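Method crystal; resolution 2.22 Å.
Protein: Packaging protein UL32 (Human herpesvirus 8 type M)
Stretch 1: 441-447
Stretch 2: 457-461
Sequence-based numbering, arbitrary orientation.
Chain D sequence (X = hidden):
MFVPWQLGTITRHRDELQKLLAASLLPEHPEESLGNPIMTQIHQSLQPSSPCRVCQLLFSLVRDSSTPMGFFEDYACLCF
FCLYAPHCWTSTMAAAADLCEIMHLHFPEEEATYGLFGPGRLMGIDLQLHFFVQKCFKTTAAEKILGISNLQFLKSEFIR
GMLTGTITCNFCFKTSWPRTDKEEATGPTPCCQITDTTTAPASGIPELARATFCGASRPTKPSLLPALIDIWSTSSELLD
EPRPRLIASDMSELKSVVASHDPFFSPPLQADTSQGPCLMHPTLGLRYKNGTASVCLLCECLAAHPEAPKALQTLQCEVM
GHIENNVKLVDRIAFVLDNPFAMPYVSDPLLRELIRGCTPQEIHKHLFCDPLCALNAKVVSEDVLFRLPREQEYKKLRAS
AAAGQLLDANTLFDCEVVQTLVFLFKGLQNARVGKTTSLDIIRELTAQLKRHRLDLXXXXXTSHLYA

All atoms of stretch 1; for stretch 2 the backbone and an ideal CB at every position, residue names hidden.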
ATOM      1  N   ILE D 441       2.828 -12.889 -12.075  1.00 48.83           N
ATOM      2  CA  ILE D 441       2.898 -13.633 -13.323  1.00 48.45           C
ATOM      3  C   ILE D 441       1.501 -14.064 -13.760  1.00 47.99           C
ATOM      4  O   ILE D 441       1.079 -13.831 -14.901  1.00 47.78           O
ATOM      5  CB  ILE D 441       3.840 -14.832 -13.148  1.00 49.06           C
ATOM      6  CG1 ILE D 441       5.258 -14.332 -12.878  1.00 49.89           C
ATOM      7  CG2 ILE D 441       3.808 -15.695 -14.363  1.00 49.09           C
ATOM      8  CD1 ILE D 441       6.252 -15.411 -12.478  1.00 50.74           C
ATOM      9  N   ILE D 442       0.738 -14.645 -12.835  1.00 46.86           N
ATOM     10  CA  ILE D 442      -0.593 -15.155 -13.156  1.00 46.52           C
ATOM     11  C   ILE D 442      -1.496 -14.052 -13.698  1.00 46.17           C
ATOM     12  O   ILE D 442      -2.276 -14.279 -14.628  1.00 46.29           O
ATOM     13  CB  ILE D 442      -1.204 -15.841 -11.921  1.00 46.82           C
ATOM     14  CG1 ILE D 442      -0.533 -17.190 -11.712  1.00 47.18           C
ATOM     15  CG2 ILE D 442      -2.697 -15.976 -12.092  1.00 46.92           C
ATOM     16  CD1 ILE D 442      -0.859 -17.844 -10.406  1.00 47.89           C
ATOM     17  N   ARG D 443      -1.447 -12.855 -13.110  1.00 60.23           N
ATOM     18  CA  ARG D 443      -2.332 -11.793 -13.598  1.00 60.06           C
ATOM     19  C   ARG D 443      -1.864 -11.255 -14.949  1.00 59.95           C
ATOM     20  O   ARG D 443      -2.692 -10.937 -15.811  1.00 60.03           O
ATOM     21  CB  ARG D 443      -2.535 -10.709 -12.523  1.00 60.35           C
ATOM     22  CG  ARG D 443      -1.780  -9.401 -12.596  1.00 60.63           C
ATOM     23  CD  ARG D 443      -2.317  -8.391 -11.531  1.00 60.86           C
ATOM     24  NE  ARG D 443      -2.336  -8.942 -10.166  1.00 61.30           N
ATOM     25  CZ  ARG D 443      -3.445  -9.241  -9.480  1.00 61.41           C
ATOM     26  NH1 ARG D 443      -4.647  -9.051 -10.027  1.00 61.36           N
ATOM     27  NH2 ARG D 443      -3.356  -9.742  -8.246  1.00 61.53           N
ATOM     28  N   GLU D 444      -0.554 -11.103 -15.158  1.00 53.70           N
ATOM     29  CA  GLU D 444      -0.096 -10.673 -16.487  1.00 53.75           C
ATOM     30  C   GLU D 444      -0.346 -11.753 -17.540  1.00 53.45           C
ATOM     31  O   GLU D 444      -0.659 -11.449 -18.692  1.00 53.52           O
ATOM     32  CB  GLU D 444       1.385 -10.296 -16.447  1.00 54.07           C
ATOM     33  CG  GLU D 444       1.936  -9.751 -17.756  1.00 54.40           C
ATOM     34  CD  GLU D 444       1.245  -8.478 -18.239  1.00 54.82           C
ATOM     35  OE1 GLU D 444       0.662  -7.763 -17.397  1.00 54.98           O
ATOM     36  OE2 GLU D 444       1.316  -8.168 -19.459  1.00 55.10           O
ATOM     37  N   LEU D 445      -0.169 -13.018 -17.174  1.00 40.25           N
ATOM     38  CA  LEU D 445      -0.417 -14.101 -18.115  1.00 39.93           C
ATOM     39  C   LEU D 445      -1.884 -14.194 -18.489  1.00 40.14           C
ATOM     40  O   LEU D 445      -2.222 -14.499 -19.636  1.00 40.42           O
ATOM     41  CB  LEU D 445       0.067 -15.413 -17.516  1.00 40.27           C
ATOM     42  CG  LEU D 445      -0.330 -16.673 -18.272  1.00 40.39           C
ATOM     43  CD1 LEU D 445       0.130 -16.628 -19.730  1.00 40.12           C
ATOM     44  CD2 LEU D 445       0.320 -17.819 -17.562  1.00 40.74           C
ATOM     45  N   THR D 446      -2.781 -13.994 -17.530  1.00 44.07           N
ATOM     46  CA  THR D 446      -4.200 -14.000 -17.876  1.00 44.42           C
ATOM     47  C   THR D 446      -4.539 -12.872 -18.837  1.00 44.54           C
ATOM     48  O   THR D 446      -5.306 -13.067 -19.786  1.00 45.15           O
ATOM     49  CB  THR D 446      -5.045 -13.906 -16.621  1.00 44.60           C
ATOM     50  OG1 THR D 446      -4.676 -14.972 -15.740  1.00 44.85           O
ATOM     51  CG2 THR D 446      -6.487 -14.072 -16.981  1.00 45.57           C
ATOM     52  N   ALA D 447      -3.987 -11.678 -18.600  1.00 42.39           N
ATOM     53  CA  ALA D 447      -4.248 -10.545 -19.486  1.00 42.55           C
ATOM     54  C   ALA D 447      -3.782 -10.843 -20.899  1.00 42.82           C
ATOM     55  O   ALA D 447      -4.502 -10.587 -21.867  1.00 43.48           O
ATOM     56  CB  ALA D 447      -3.577  -9.282 -18.955  1.00 42.36           C
ATOM     57  N   UNK D 457      -8.694 -22.166 -19.147  1.00 50.35           N
ATOM     58  CA  UNK D 457      -9.110 -21.929 -17.777  1.00 50.09           C
ATOM     59  C   UNK D 457      -8.152 -20.939 -17.133  1.00 48.49           C
ATOM     60  O   UNK D 457      -7.050 -20.688 -17.631  1.00 47.45           O
ATOM     61  CB  UNK D 457      -9.162 -23.236 -16.983  1.00 50.09           C
ATOM     62  N   UNK D 458      -8.585 -20.364 -16.024  1.00 51.40           N
ATOM     63  CA  UNK D 458      -7.795 -19.323 -15.393  1.00 49.84           C
ATOM     64  C   UNK D 458      -6.498 -19.915 -14.852  1.00 49.30           C
ATOM     65  O   UNK D 458      -6.532 -20.968 -14.207  1.00 50.10           O
ATOM     66  CB  UNK D 458      -8.588 -18.644 -14.275  1.00 49.84           C
ATOM     67  N   UNK D 459      -5.342 -19.285 -15.093  1.00 45.08           N
ATOM     68  CA  UNK D 459      -4.077 -19.901 -14.658  1.00 44.75           C
ATOM     69  C   UNK D 459      -4.005 -20.215 -13.181  1.00 45.22           C
ATOM     70  O   UNK D 459      -3.363 -21.206 -12.818  1.00 45.89           O
ATOM     71  CB  UNK D 459      -2.908 -18.980 -15.016  1.00 44.75           C
ATOM     72  N   UNK D 460      -4.676 -19.452 -12.313  1.00 53.76           N
ATOM     73  CA  UNK D 460      -4.650 -19.799 -10.891  1.00 53.95           C
ATOM     74  C   UNK D 460      -5.344 -21.124 -10.658  1.00 55.06           C
ATOM     75  O   UNK D 460      -4.866 -21.950  -9.874  1.00 55.73           O
ATOM     76  CB  UNK D 460      -5.309 -18.704 -10.051  1.00 53.95           C
ATOM     77  N   UNK D 461      -6.473 -21.344 -11.332  1.00 48.32           N
ATOM     78  CA  UNK D 461      -7.108 -22.653 -11.290  1.00 49.34           C
ATOM     79  C   UNK D 461      -6.153 -23.720 -11.805  1.00 49.71           C
ATOM     80  O   UNK D 461      -5.967 -24.758 -11.162  1.00 50.59           O
ATOM     81  CB  UNK D 461      -8.400 -22.652 -12.109  1.00 49.34           C
TER

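Stretch 1 is one span of a longer helix, and the side it turns to the second stretch carries Ile-442, Leu-445 and Thr-446, at positions i, i+3 and i+4. What it offers is mostly apolar: the CG2 methyl of Ile-442 and the branched end of Leu-445. The hydroxyl of Thr-446 is already engaged, since OG1 donates to Ile-442 O at 2.7 Å, within its own helix.

At position 457 the backbone is extended (phi -60°, psi 163°), and the ideal CB has nothing of stretch 1 within 5.5 Å. The helix sets no demand here, and many side chains would suit. The residue is Ala-457, which makes no contact with stretch 1.

Position 458 is also extended (-67°/133°) and lies immediately before a backbone that turns helical at 459, the setting of an N-cap. Ser, Thr, Asp or Asn would be the usual candidates, because a short side chain with an acceptor can reach the free amide nitrogens of the first turn. The CA-to-CB bond points sideways and the ideal CB touches nothing, so a longer side chain would be needed to meet Ile-442 and Thr-446. The residue is His-458, which does both. Its chi1 of -166° (t) lets ND1 accept from the backbone N of residue 460 at 3.2 Å, with an N-H...acceptor angle of 155°, capping the helix. The ring meanwhile comes nearer to stretch 1: Thr-446 OG1 lies over one face, 3.5 Å from His-458 NE2, a contact without a hydrogen bond, and Ile-442 CG2 approaches obliquely to 4.0 Å from His-458 CE1.

Position 459 faces the helix most directly. Its CA is 6.1 Å from the CA of Ile-442, and its ideal CB points toward stretch 1, 4.2 Å from Ile-442 CG2, 4.3 Å from Leu-445 CD2 and 4.4 Å from Thr-446 OG1. A compact apolar side chain is called for; Ala, Val or Pro could be considered. With phi at -56° and a place in the first turn, where the amide need not serve an i-4 carbonyl, proline is especially apt. The residue is Pro-459, and it has the largest area covered by the other stretch. Its CB packs 4.1 Å from Ile-442 CG2, its CG 4.2 Å from Leu-445 CG, and its CD comes within 3.2 Å of Thr-446 OG1, so the ring spans all three side chains.

Position 460 is helical (-66°/-41°), with CA-to-CB sideways and the ideal CB 4.3 Å from Ile-442 CG2. Ala, Ser, Thr or Cys would fit beside this methyl, while the ring at 458 favours a polar group. The residue is Ser-460, whose chi1 of 58° (p) brings OG to 2.6 Å from His-458 ND1 in a hydrogen bond. Its backbone N also lies 4.0 Å from Ile-442 CG2.

Position 461 continues the helix, its ideal CB out of reach of stretch 1, and would accept most helix-compatible residues. It is Gln-461, which makes no contact across the pair.

Stretch 2 457-461: AHPSQ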
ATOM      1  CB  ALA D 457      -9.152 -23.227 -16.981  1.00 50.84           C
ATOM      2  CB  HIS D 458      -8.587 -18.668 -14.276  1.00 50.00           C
ATOM      3  CG  HIS D 458      -7.980 -17.390 -13.802  1.00 48.97           C
ATOM      4  ND1 HIS D 458      -7.021 -17.340 -12.810  1.00 48.52           N
ATOM      5  CD2 HIS D 458      -8.166 -16.115 -14.210  1.00 48.41           C
ATOM      6  CE1 HIS D 458      -6.648 -16.087 -12.626  1.00 47.80           C
ATOM      7  NE2 HIS D 458      -7.322 -15.326 -13.469  1.00 47.76           N
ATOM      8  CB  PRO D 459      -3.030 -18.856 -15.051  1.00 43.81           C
ATOM      9  CG  PRO D 459      -3.622 -18.195 -16.228  1.00 43.65           C
ATOM     10  CD  PRO D 459      -5.112 -18.156 -16.009  1.00 44.32           C
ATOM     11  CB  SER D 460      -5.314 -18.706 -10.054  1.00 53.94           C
ATOM     12  OG  SER D 460      -6.657 -18.485 -10.463  1.00 54.40           O
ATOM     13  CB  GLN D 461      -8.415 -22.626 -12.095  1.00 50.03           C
ATOM     14  CG  GLN D 461      -8.916 -24.023 -12.445  1.00 51.70           C
ATOM     15  CD  GLN D 461     -10.184 -24.046 -13.319  1.00 52.83           C
ATOM     16  OE1 GLN D 461     -10.677 -23.000 -13.758  1.00 52.58           O
ATOM     17  NE2 GLN D 461     -10.689 -25.258 -13.603  1.00 54.20           N
TER
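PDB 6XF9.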